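Local coordinates for beta-1,4-exocellulase (Thermobifida fusca, PDB 4B4H), which cleaves the beta-1,4 linkages of cellulose as a family 6 cellobiohydrolase, the chain here being its catalytic domain, at residues 232-237 against 258-263; 57-62 against 116-121; 246-251 against 309-314. All coordinates share one frame; numbering follows the deposited sequence.

Interaction 1: 232-237 against 258-263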
# COMPACT_ATOMS: atom_id res chain seq x y z
N THR A 232 8.12 6.36 -7.34
CA THR A 232 7.06 6.91 -8.20
C THR A 232 7.57 7.01 -9.64
O THR A 232 7.00 6.40 -10.55
CB THR A 232 6.59 8.28 -7.72
OG1 THR A 232 6.12 8.20 -6.38
CG2 THR A 232 5.44 8.75 -8.58
N VAL A 233 8.65 7.79 -9.82
CA VAL A 233 9.42 7.81 -11.06
C VAL A 233 10.89 7.55 -10.71
O VAL A 233 11.36 8.02 -9.68
CB VAL A 233 9.29 9.14 -11.84
CG1 VAL A 233 10.09 9.09 -13.14
CG2 VAL A 233 7.82 9.48 -12.13
N GLU A 234 11.59 6.76 -11.52
CA GLU A 234 13.05 6.69 -11.44
C GLU A 234 13.63 7.71 -12.41
O GLU A 234 13.56 7.51 -13.62
CB GLU A 234 13.54 5.28 -11.77
CG GLU A 234 13.34 4.26 -10.65
CD GLU A 234 14.41 4.31 -9.57
OE1 GLU A 234 15.29 5.21 -9.59
OE2 GLU A 234 14.38 3.43 -8.68
N PRO A 235 14.19 8.82 -11.89
CA PRO A 235 14.61 9.93 -12.75
C PRO A 235 15.73 9.56 -13.73
O PRO A 235 15.76 10.08 -14.85
CB PRO A 235 15.09 11.00 -11.75
CG PRO A 235 14.47 10.63 -10.46
CD PRO A 235 14.43 9.13 -10.47
N TYR A 236 16.62 8.65 -13.32
CA TYR A 236 17.85 8.39 -14.08
C TYR A 236 17.85 7.03 -14.77
O TYR A 236 18.85 6.62 -15.37
CB TYR A 236 19.07 8.57 -13.16
CG TYR A 236 19.00 9.85 -12.35
CD1 TYR A 236 18.84 11.09 -12.97
CD2 TYR A 236 19.06 9.83 -10.95
CE1 TYR A 236 18.74 12.26 -12.24
CE2 TYR A 236 18.96 11.00 -10.21
CZ TYR A 236 18.81 12.22 -10.86
OH TYR A 236 18.71 13.40 -10.14
N LEU A 237 16.71 6.34 -14.70
CA LEU A 237 16.60 5.02 -15.27
C LEU A 237 15.50 4.97 -16.33
O LEU A 237 14.38 5.42 -16.10
CB LEU A 237 16.33 4.00 -14.17
CG LEU A 237 17.18 2.74 -14.08
CD1 LEU A 237 18.67 3.05 -14.21
CD2 LEU A 237 16.91 2.05 -12.76
N GLN A 258 8.63 -5.16 -16.72
CA GLN A 258 8.23 -4.16 -17.72
C GLN A 258 8.40 -2.72 -17.23
O GLN A 258 8.36 -1.78 -18.04
CB GLN A 258 6.79 -4.38 -18.14
CG GLN A 258 6.56 -5.69 -18.85
CD GLN A 258 5.12 -5.92 -19.20
OE1 GLN A 258 4.75 -5.90 -20.38
NE2 GLN A 258 4.29 -6.16 -18.19
N TYR A 259 8.54 -2.56 -15.92
CA TYR A 259 8.57 -1.25 -15.28
C TYR A 259 9.71 -1.16 -14.28
O TYR A 259 10.10 -2.17 -13.68
CB TYR A 259 7.22 -0.98 -14.57
CG TYR A 259 6.04 -1.36 -15.43
CD1 TYR A 259 5.60 -0.52 -16.45
CD2 TYR A 259 5.38 -2.58 -15.24
CE1 TYR A 259 4.53 -0.87 -17.26
CE2 TYR A 259 4.30 -2.94 -16.04
CZ TYR A 259 3.89 -2.08 -17.06
OH TYR A 259 2.83 -2.46 -17.87
N VAL A 260 10.23 0.06 -14.12
CA VAL A 260 11.20 0.41 -13.08
C VAL A 260 10.64 1.36 -12.01
O VAL A 260 11.35 1.77 -11.09
CB VAL A 260 12.48 1.05 -13.69
CG1 VAL A 260 13.10 0.14 -14.73
CG2 VAL A 260 12.18 2.42 -14.30
N ASP A 261 9.36 1.73 -12.15
CA ASP A 261 8.72 2.65 -11.20
C ASP A 261 7.20 2.48 -11.16
O ASP A 261 6.62 1.79 -11.99
CB ASP A 261 9.15 4.10 -11.46
CG ASP A 261 8.83 4.59 -12.86
OD1 ASP A 261 7.75 4.26 -13.41
OD2 ASP A 261 9.66 5.34 -13.41
N GLU A 262 6.56 3.12 -10.19
CA GLU A 262 5.13 2.94 -9.94
C GLU A 262 4.24 3.68 -10.93
O GLU A 262 3.17 3.19 -11.29
CB GLU A 262 4.78 3.36 -8.51
CG GLU A 262 5.30 2.43 -7.42
CD GLU A 262 4.73 1.03 -7.56
OE1 GLU A 262 3.54 0.83 -7.28
OE2 GLU A 262 5.46 0.11 -7.99
N LEU A 263 4.68 4.85 -11.36
CA LEU A 263 3.83 5.64 -12.22
C LEU A 263 3.62 4.98 -13.58
O LEU A 263 2.47 4.88 -14.04
CB LEU A 263 4.37 7.07 -12.37
CG LEU A 263 3.49 7.97 -13.24
CD1 LEU A 263 2.10 8.18 -12.65
CD2 LEU A 263 4.16 9.31 -13.47
O HOH W 1 13.29 0.90 -9.29
O HOH W 2 11.51 6.28 -15.69
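D261 lays its carboxylate against the backbone of T232, V233 and E234 and meets it at almost every atom. Its CB rests 3.3 Å from T232 O. The first torsion sets CG between its own backbone N and carbonyl carbon (chi1 59°), and this brings CG up to V233 CA. At the tip, OD2 accepts from E234 N at 3.1 Å, a nearly straight bond of 164° that arrives on the anti side, somewhat out of the carboxylate plane. A water near OD2 also lies within hydrogen-bonding range of L237 O. OD1 turns the other way, to S264 OG.

Aspartate suits this place because D261 is the N-cap of helix 262-276, whose first N-H groups lack partners within the helix; its side chain caps one of them, so that one carboxylate both serves the helix start and holds the backbone of loop 232-237. The helix leads to strand 283-287 of the largely parallel sheet, in keeping with the distorted alpha/beta barrel of family 6. In the first turn of the helix, L263 N donates to T232 O at 2.9 Å, and beside that bond V233 CG2 meets L263 CD2 at 3.9 Å.

E234 CG packs 3.2 Å from V260 O. Beyond it the chain bends at chi2 (-81°), turning CD aside; OE1 of the carboxylate accepts from I317 N, while water 1 donates to both E234 OE2 and V260 O, each at 2.8 Å. V260 sets CG2 against E234 CB at 4.1 Å, between the first and last residues of the 234-237 turn. E262 faces elsewhere, its OE1 bonded to S224 OG and its OE2 to H189 N.

Interaction 2: 57-62 against 116-121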
# COMPACT_ATOMS: atom_id res chain seq x y z
N MET A 57 -9.20 6.24 19.57
CA MET A 57 -10.11 6.67 18.51
C MET A 57 -10.57 5.49 17.66
O MET A 57 -9.75 4.81 17.01
CB MET A 57 -9.46 7.72 17.60
CG MET A 57 -9.07 9.03 18.27
SD MET A 57 -8.69 10.28 17.01
CE MET A 57 -10.32 10.86 16.55
N GLY A 58 -11.87 5.24 17.66
CA GLY A 58 -12.47 4.28 16.75
C GLY A 58 -12.83 4.96 15.45
O GLY A 58 -12.58 6.16 15.27
N LEU A 59 -13.41 4.18 14.54
CA LEU A 59 -13.80 4.72 13.24
C LEU A 59 -14.73 5.92 13.43
O LEU A 59 -14.52 6.96 12.80
CB LEU A 59 -14.45 3.66 12.35
CG LEU A 59 -14.85 4.16 10.95
CD1 LEU A 59 -13.71 4.85 10.20
CD2 LEU A 59 -15.44 3.04 10.11
N ARG A 60 -15.73 5.75 14.29
CA ARG A 60 -16.70 6.81 14.56
C ARG A 60 -15.98 8.07 15.04
O ARG A 60 -16.24 9.17 14.56
CB ARG A 60 -17.75 6.35 15.58
CG ARG A 60 -18.70 7.45 16.03
CD ARG A 60 -19.88 6.90 16.81
NE ARG A 60 -20.69 7.97 17.37
CZ ARG A 60 -20.35 8.67 18.44
NH1 ARG A 60 -19.21 8.40 19.07
NH2 ARG A 60 -21.14 9.64 18.90
N ASP A 61 -15.05 7.88 15.98
CA ASP A 61 -14.19 8.97 16.49
C ASP A 61 -13.41 9.71 15.41
O ASP A 61 -13.41 10.95 15.39
CB ASP A 61 -13.20 8.45 17.55
CG ASP A 61 -13.83 8.24 18.91
OD1 ASP A 61 -14.78 8.97 19.27
OD2 ASP A 61 -13.35 7.33 19.64
N HIS A 62 -12.74 8.98 14.51
CA HIS A 62 -12.02 9.63 13.40
C HIS A 62 -12.94 10.32 12.43
O HIS A 62 -12.59 11.36 11.87
CB HIS A 62 -11.17 8.63 12.61
CG HIS A 62 -9.91 8.21 13.32
ND1 HIS A 62 -8.84 9.03 13.44
CD2 HIS A 62 -9.56 7.01 13.94
CE1 HIS A 62 -7.85 8.38 14.10
NE2 HIS A 62 -8.30 7.15 14.42
N ASP A 116 -21.96 -0.06 8.73
CA ASP A 116 -22.95 0.58 9.60
C ASP A 116 -22.51 1.97 10.08
O ASP A 116 -23.32 2.88 10.14
CB ASP A 116 -23.30 -0.31 10.80
CG ASP A 116 -24.01 -1.58 10.41
OD1 ASP A 116 -24.59 -1.67 9.29
OD2 ASP A 116 -23.99 -2.53 11.23
N ILE A 117 -21.23 2.12 10.38
CA ILE A 117 -20.71 3.44 10.77
C ILE A 117 -20.62 4.40 9.58
O ILE A 117 -20.99 5.57 9.68
CB ILE A 117 -19.35 3.35 11.47
CG1 ILE A 117 -19.48 2.55 12.78
CG2 ILE A 117 -18.78 4.74 11.73
CD1 ILE A 117 -18.15 2.26 13.45
N MET A 118 -20.14 3.91 8.43
CA MET A 118 -20.02 4.80 7.27
C MET A 118 -21.38 5.28 6.78
O MET A 118 -21.52 6.42 6.35
CB MET A 118 -19.19 4.14 6.16
CG MET A 118 -17.76 3.89 6.62
SD MET A 118 -16.75 3.21 5.32
CE MET A 118 -15.13 3.18 6.08
N TRP A 119 -22.38 4.41 6.86
CA TRP A 119 -23.73 4.79 6.50
C TRP A 119 -24.19 5.97 7.29
O TRP A 119 -24.75 6.90 6.73
CB TRP A 119 -24.69 3.62 6.65
CG TRP A 119 -24.91 2.84 5.38
CD1 TRP A 119 -24.56 1.52 5.12
CD2 TRP A 119 -25.57 3.31 4.16
NE1 TRP A 119 -24.93 1.16 3.85
CE2 TRP A 119 -25.54 2.18 3.21
CE3 TRP A 119 -26.15 4.52 3.75
CZ2 TRP A 119 -26.08 2.28 1.94
CZ3 TRP A 119 -26.70 4.60 2.47
CH2 TRP A 119 -26.66 3.51 1.59
N ASP A 120 -23.95 5.97 8.61
CA ASP A 120 -24.37 7.11 9.43
C ASP A 120 -23.85 8.39 8.80
O ASP A 120 -24.60 9.34 8.58
CB ASP A 120 -23.81 7.01 10.85
CG ASP A 120 -24.41 5.87 11.64
OD1 ASP A 120 -25.56 5.45 11.35
OD2 ASP A 120 -23.73 5.38 12.56
N PHE A 121 -22.56 8.38 8.47
CA PHE A 121 -21.89 9.57 7.97
C PHE A 121 -22.24 10.01 6.54
O PHE A 121 -21.87 11.10 6.12
CB PHE A 121 -20.38 9.44 8.22
CG PHE A 121 -20.01 9.54 9.69
CD1 PHE A 121 -20.08 8.42 10.52
CD2 PHE A 121 -19.67 10.77 10.25
CE1 PHE A 121 -19.77 8.53 11.88
CE2 PHE A 121 -19.38 10.88 11.60
CZ PHE A 121 -19.41 9.76 12.42
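The F121 ring reaches across to R60 with its tip, CZ lying 3.9 Å from R60 O in an oblique approach, while I117 O of its own helix sits in the ring plane at the edge. L63 and E64, one turn further along the helix of R60, also touch F121. The second flat group, the H62 ring, turns away from this interface: M57 CB lies over one face, toward the rim, and ND1 is bonded to Y13 OH.

This is helix-helix packing on the flank of the sheet, where the first turn of helix 59-70 meets the last part of helix 103-121. Strand 75-81 lies between the two in sequence, and its V79 touches both L59 and M118, so the two helices share one strand as their floor. Apolar residues suit the seam. I117 sets CG2 against L59 CG at 4.0 Å and against R60 CA at 4.1 Å, with CD1 reaching L59 CB; the two side chains slide past each other in opposite directions. R60 gives the contact its aliphatic part, CB lying 4.3 Å from I117 CG2; in the conformer given, its guanidinium is paired with E64 in a salt bridge.

The helix start is fixed within its own turn. G58, the N-cap, donates its N to D61 OD2 at 3.2 Å, the half of a capping box that remains where the N-cap residue has no side chain. M118 runs extended beyond CG and crosses L59 at about a right angle, its flexible thioether ending with CE 4.0 Å from L59 CD2.

Interaction 3: 246-251 against 309-314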
# COMPACT_ATOMS: atom_id res chain seq x y z
N GLN A 246 24.43 -3.58 -23.10
CA GLN A 246 23.56 -4.33 -22.20
C GLN A 246 22.31 -3.57 -21.80
O GLN A 246 22.39 -2.41 -21.39
CB GLN A 246 24.32 -4.74 -20.95
CG GLN A 246 25.52 -5.63 -21.23
CD GLN A 246 26.14 -6.20 -19.98
OE1 GLN A 246 26.99 -5.57 -19.35
NE2 GLN A 246 25.72 -7.41 -19.62
N LEU A 247 21.16 -4.23 -21.89
CA LEU A 247 19.88 -3.60 -21.58
C LEU A 247 19.65 -3.45 -20.08
O LEU A 247 19.97 -4.35 -19.29
CB LEU A 247 18.71 -4.37 -22.21
CG LEU A 247 18.50 -4.22 -23.72
CD1 LEU A 247 19.40 -5.17 -24.51
CD2 LEU A 247 17.05 -4.47 -24.08
N ILE A 248 19.11 -2.30 -19.69
CA ILE A 248 18.60 -2.08 -18.33
C ILE A 248 17.74 -3.28 -17.88
O ILE A 248 17.80 -3.70 -16.72
CB ILE A 248 17.79 -0.77 -18.27
CG1 ILE A 248 18.66 0.44 -18.69
CG2 ILE A 248 17.11 -0.57 -16.92
CD1 ILE A 248 19.61 0.97 -17.65
N ARG A 249 16.99 -3.84 -18.83
CA ARG A 249 16.11 -4.98 -18.59
C ARG A 249 16.81 -6.20 -17.99
O ARG A 249 16.20 -6.96 -17.24
CB ARG A 249 15.40 -5.38 -19.88
CG ARG A 249 14.32 -4.40 -20.32
CD ARG A 249 13.97 -4.58 -21.79
NE ARG A 249 13.01 -3.58 -22.24
CZ ARG A 249 11.70 -3.66 -22.05
NH1 ARG A 249 11.18 -4.70 -21.43
NH2 ARG A 249 10.90 -2.70 -22.49
N GLN A 250 18.08 -6.40 -18.34
CA GLN A 250 18.79 -7.61 -17.93
C GLN A 250 19.50 -7.48 -16.59
O GLN A 250 20.06 -8.47 -16.10
CB GLN A 250 19.80 -8.04 -18.99
CG GLN A 250 19.42 -7.73 -20.43
CD GLN A 250 20.58 -7.98 -21.35
OE1 GLN A 250 21.26 -7.04 -21.78
NE2 GLN A 250 20.84 -9.25 -21.64
N SER A 251 19.47 -6.29 -16.01
CA SER A 251 20.10 -6.05 -14.71
C SER A 251 19.47 -6.88 -13.60
O SER A 251 18.31 -7.32 -13.71
CB SER A 251 20.07 -4.56 -14.34
OG SER A 251 18.73 -4.11 -14.16
N ASN A 309 25.26 -3.66 -13.82
CA ASN A 309 24.71 -3.64 -12.48
C ASN A 309 25.21 -2.48 -11.63
O ASN A 309 24.51 -2.01 -10.74
CB ASN A 309 24.86 -5.00 -11.79
CG ASN A 309 23.95 -6.05 -12.40
OD1 ASN A 309 22.72 -5.88 -12.44
ND2 ASN A 309 24.53 -7.13 -12.91
N THR A 310 26.41 -1.98 -11.92
CA THR A 310 26.94 -0.82 -11.21
C THR A 310 26.28 0.49 -11.71
O THR A 310 26.05 1.41 -10.93
CB THR A 310 28.49 -0.75 -11.26
OG1 THR A 310 29.03 -2.05 -10.96
CG2 THR A 310 29.03 0.25 -10.23
N TYR A 311 25.95 0.54 -13.00
CA TYR A 311 25.17 1.66 -13.55
C TYR A 311 23.80 1.74 -12.89
O TYR A 311 23.36 2.82 -12.43
CB TYR A 311 24.97 1.50 -15.07
CG TYR A 311 24.02 2.53 -15.66
CD1 TYR A 311 22.63 2.34 -15.62
CD2 TYR A 311 24.50 3.70 -16.26
CE1 TYR A 311 21.76 3.29 -16.14
CE2 TYR A 311 23.63 4.64 -16.79
CZ TYR A 311 22.26 4.43 -16.73
OH TYR A 311 21.39 5.36 -17.26
N VAL A 312 23.13 0.59 -12.85
CA VAL A 312 21.77 0.50 -12.35
C VAL A 312 21.76 0.74 -10.84
O VAL A 312 20.95 1.54 -10.35
CB VAL A 312 21.10 -0.84 -12.75
CG1 VAL A 312 19.86 -1.10 -11.92
CG2 VAL A 312 20.75 -0.83 -14.23
N ASP A 313 22.67 0.10 -10.11
CA ASP A 313 22.73 0.27 -8.65
C ASP A 313 23.10 1.69 -8.22
O ASP A 313 22.65 2.14 -7.18
CB ASP A 313 23.63 -0.78 -8.00
CG ASP A 313 23.05 -2.21 -8.13
OD1 ASP A 313 21.87 -2.38 -8.50
OD2 ASP A 313 23.79 -3.17 -7.84
N GLU A 314 23.91 2.39 -9.03
CA GLU A 314 24.32 3.78 -8.73
C GLU A 314 23.40 4.90 -9.24
O GLU A 314 23.59 6.06 -8.88
CB GLU A 314 25.72 4.05 -9.26
CG GLU A 314 26.85 3.34 -8.52
CD GLU A 314 28.21 3.64 -9.14
OE1 GLU A 314 28.31 4.57 -9.97
OE2 GLU A 314 29.18 2.94 -8.78
O HOH W 3 22.90 -8.20 -15.66
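The short helix 308-315 packs through N309, Y311 and V312 against I248 and S251, which belong to the 3-10 turn and loop after the small hairpin of strands 242-243 and 246-247. I248 CD1 does most of the apolar work: it lies 3.5 Å from Y311 CE1, obliquely to the ring, and 4.0 Å from V312 CG2. The longer arm of I248 carries CD1 out to both the ring and the valine, and an apolar side chain suits this buried place. V312 CG2 in turn lies in the plane of the Y311 ring, at its edge.

This excursion of the chain precedes helix 262-276 of the barrel. Just after the 3-10 turn, S251 CB sits 3.8 Å from V312 CG2 and 3.5 Å from N309 OD1, whose hydrogen-bond donor is K252 N. S251 OG, set between its backbone N and carbonyl carbon (chi1 64°), donates to I248 O at 2.8 Å and also meets V254 N. An alanine here would probably leave V254 N without that acceptor and I248 O with one bond fewer, making the turn less firmly held. A water donates to Q250 O and accepts a weak bond from N309 ND2.

Overall arrangement
Interactions 1 and 3 are neighbours, their centres 13 Å apart, and their segments interleave along the chain. L237 joins them: its CD1 lies 3.7 Å from Y311 CE1 and 4.1 Å from I248 CD1, so the turn at 234-237 packs directly on the helix of 309-314. Interaction 2 stands on the other side of the chain's centre, its centre 37 Å from that of interaction 1 and 49 Å from that of interaction 3. Interaction 1 is nearest the predicted substrate sites, with the E262 side chain about 3 Å from that of H188. In interaction 2 the L59 side chain is about 10 Å from that of W39, while interaction 3 lies away from these sites.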